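PDB 6N6Q: cytochrome P450 (CYP102L1) from Mycobacterium phage Adler, which probably acts as a haem-dependent monooxygenase, as cytochromes P450 do. Local coordinates for residues Arg134-Ala139 / Asn174-His179. Residues are numbered along the deposited sequence; the frame is centred on the assembly and turned at random.
Sequences RELIDA and NNLADH
The carboxylate of E135 and the side-chain amide of N175 are the flat groups that meet here, their planes 24° apart and their side chains crossing obliquely. E135 OE2 accepts the backbone N-H of L176 through its anti lone pair, the one away from OE1; L176 N to E135 OE2 is 2.8 Å, with an N-H...O angle of 161°, a fairly straight bond. N175 ND2 lies 3.3 Å from E135 OE2, but at a poor angle, a close polar neighbour and no bond. Glutamate suits the place because its reach is needed: CG stands anti to the backbone N (chi1 -177°) and the chain continues extended across to the loop. OE1, on the other branch, forms a salt bridge with R166 of helix 152-169, whose NH2 also bonds N174 O, so the arginine ties the carboxylate and the loop together and would favour the ionised acid.

Beside the hydrogen bond L176 points toward the helix and crosses the E135 side chain at about a right angle, L176 CB lying 3.9 Å from E135 CG. L176 CD1 reaches L136 CB at 3.7 Å, and both leucines also touch L159, their branched side chains forming an apolar patch beside the polar group. A139, small enough for close approach, sets CB 3.7 Å from A177 CA. N175 starts a type I turn closed by D178 N to N175 O (2.8 Å); its OD1 weakly accepts the N-H groups of A177 and D178, a role suited to asparagine. Within the mainly helical P450 fold, a helix-borne carboxylate thus accepts a turn's backbone N-H, joining helix 119-145 to the loop between helices 152-169 and 183-196.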
loop_
_atom_site.group_PDB
_atom_site.type_symbol
_atom_site.label_atom_id
_atom_site.label_comp_id
_atom_site.label_asym_id
_atom_site.label_seq_id
_atom_site.Cartn_x
_atom_site.Cartn_y
_atom_site.Cartn_z
ATOM N N ARG A 134 -11.562 13.395 -10.171
ATOM C CA ARG A 134 -12.742 14.173 -10.542
ATOM C C ARG A 134 -13.982 13.290 -10.613
ATOM O O ARG A 134 -15.067 13.694 -10.181
ATOM C CB ARG A 134 -12.511 14.872 -11.883
ATOM C CG ARG A 134 -13.680 15.732 -12.348
ATOM C CD ARG A 134 -13.903 16.884 -11.387
ATOM N NE ARG A 134 -15.080 17.684 -11.711
ATOM C CZ ARG A 134 -15.065 18.748 -12.507
ATOM N NH1 ARG A 134 -13.935 19.138 -13.078
ATOM N NH2 ARG A 134 -16.185 19.421 -12.737
ATOM N N GLU A 135 -13.832 12.075 -11.145
ATOM C CA GLU A 135 -14.963 11.160 -11.244
ATOM C C GLU A 135 -15.489 10.762 -9.871
ATOM O O GLU A 135 -16.702 10.588 -9.699
ATOM C CB GLU A 135 -14.555 9.924 -12.048
ATOM C CG GLU A 135 -15.667 8.916 -12.282
ATOM C CD GLU A 135 -15.257 7.821 -13.245
ATOM O OE1 GLU A 135 -14.602 8.139 -14.258
ATOM O OE2 GLU A 135 -15.577 6.642 -12.984
ATOM N N LEU A 136 -14.604 10.622 -8.879
ATOM C CA LEU A 136 -15.062 10.281 -7.535
ATOM C C LEU A 136 -15.745 11.466 -6.866
ATOM O O LEU A 136 -16.800 11.307 -6.239
ATOM C CB LEU A 136 -13.895 9.794 -6.679
ATOM C CG LEU A 136 -14.312 9.409 -5.256
ATOM C CD1 LEU A 136 -15.128 8.123 -5.273
ATOM C CD2 LEU A 136 -13.115 9.284 -4.331
ATOM N N ILE A 137 -15.153 12.658 -6.980
ATOM C CA ILE A 137 -15.750 13.852 -6.387
ATOM C C ILE A 137 -17.144 14.087 -6.952
ATOM O O ILE A 137 -18.073 14.454 -6.221
ATOM C CB ILE A 137 -14.836 15.072 -6.610
ATOM C CG1 ILE A 137 -13.479 14.852 -5.937
ATOM C CG2 ILE A 137 -15.494 16.337 -6.093
ATOM C CD1 ILE A 137 -13.567 14.641 -4.444
ATOM N N ASP A 138 -17.315 13.872 -8.259
ATOM C CA ASP A 138 -18.632 14.023 -8.869
ATOM C C ASP A 138 -19.633 13.044 -8.273
ATOM O O ASP A 138 -20.786 13.406 -8.009
ATOM C CB ASP A 138 -18.532 13.835 -10.382
ATOM C CG ASP A 138 -17.768 14.957 -11.061
ATOM O OD1 ASP A 138 -17.447 15.956 -10.382
ATOM O OD2 ASP A 138 -17.487 14.837 -12.273
ATOM N N ALA A 139 -19.212 11.797 -8.052
ATOM C CA ALA A 139 -20.099 10.822 -7.426
ATOM C C ALA A 139 -20.396 11.197 -5.980
ATOM O O ALA A 139 -21.527 11.032 -5.508
ATOM C CB ALA A 139 -19.486 9.426 -7.505
ATOM N N ASN A 174 -14.140 -0.175 -13.249
ATOM C CA ASN A 174 -15.413 0.283 -12.716
ATOM C C ASN A 174 -15.595 1.763 -13.006
ATOM O O ASN A 174 -14.624 2.505 -13.179
ATOM C CB ASN A 174 -15.513 0.045 -11.202
ATOM C CG ASN A 174 -15.818 -1.398 -10.856
ATOM O OD1 ASN A 174 -16.658 -2.036 -11.490
ATOM N ND2 ASN A 174 -15.136 -1.918 -9.843
ATOM N N ASN A 175 -16.854 2.181 -13.064
ATOM C CA ASN A 175 -17.220 3.589 -13.084
ATOM C C ASN A 175 -17.547 3.999 -11.654
ATOM O O ASN A 175 -18.431 3.409 -11.025
ATOM C CB ASN A 175 -18.407 3.836 -14.014
ATOM C CG ASN A 175 -18.780 5.301 -14.107
ATOM O OD1 ASN A 175 -19.643 5.780 -13.373
ATOM N ND2 ASN A 175 -18.129 6.024 -15.011
ATOM N N LEU A 176 -16.823 4.999 -11.140
ATOM C CA LEU A 176 -16.942 5.346 -9.728
ATOM C C LEU A 176 -18.330 5.871 -9.382
ATOM O O LEU A 176 -18.781 5.723 -8.241
ATOM C CB LEU A 176 -15.872 6.368 -9.347
ATOM C CG LEU A 176 -14.429 5.888 -9.532
ATOM C CD1 LEU A 176 -13.447 6.933 -9.032
ATOM C CD2 LEU A 176 -14.206 4.555 -8.831
ATOM N N ALA A 177 -19.022 6.486 -10.345
ATOM C CA ALA A 177 -20.397 6.904 -10.098
ATOM C C ALA A 177 -21.327 5.706 -9.960
ATOM O O ALA A 177 -22.358 5.795 -9.284
ATOM C CB ALA A 177 -20.879 7.823 -11.219
ATOM N N ASP A 178 -20.979 4.587 -10.585
ATOM C CA ASP A 178 -21.768 3.367 -10.535
ATOM C C ASP A 178 -21.306 2.490 -9.375
ATOM O O ASP A 178 -20.190 2.625 -8.868
ATOM C CB ASP A 178 -21.647 2.609 -11.860
ATOM C CG ASP A 178 -22.760 1.606 -12.064
ATOM O OD1 ASP A 178 -23.913 2.032 -12.286
ATOM O OD2 ASP A 178 -22.480 0.391 -12.013
ATOM N N HIS A 179 -22.187 1.583 -8.951
ATOM C CA HIS A 179 -21.886 0.691 -7.837
ATOM C C HIS A 179 -21.926 -0.783 -8.220
ATOM O O HIS A 179 -21.925 -1.643 -7.331
ATOM C CB HIS A 179 -22.833 0.955 -6.664
ATOM C CG HIS A 179 -22.254 1.857 -5.619
ATOM N ND1 HIS A 179 -22.199 3.227 -5.766
ATOM C CD2 HIS A 179 -21.689 1.584 -4.419
ATOM C CE1 HIS A 179 -21.632 3.759 -4.697
ATOM N NE2 HIS A 179 -21.313 2.783 -3.865
#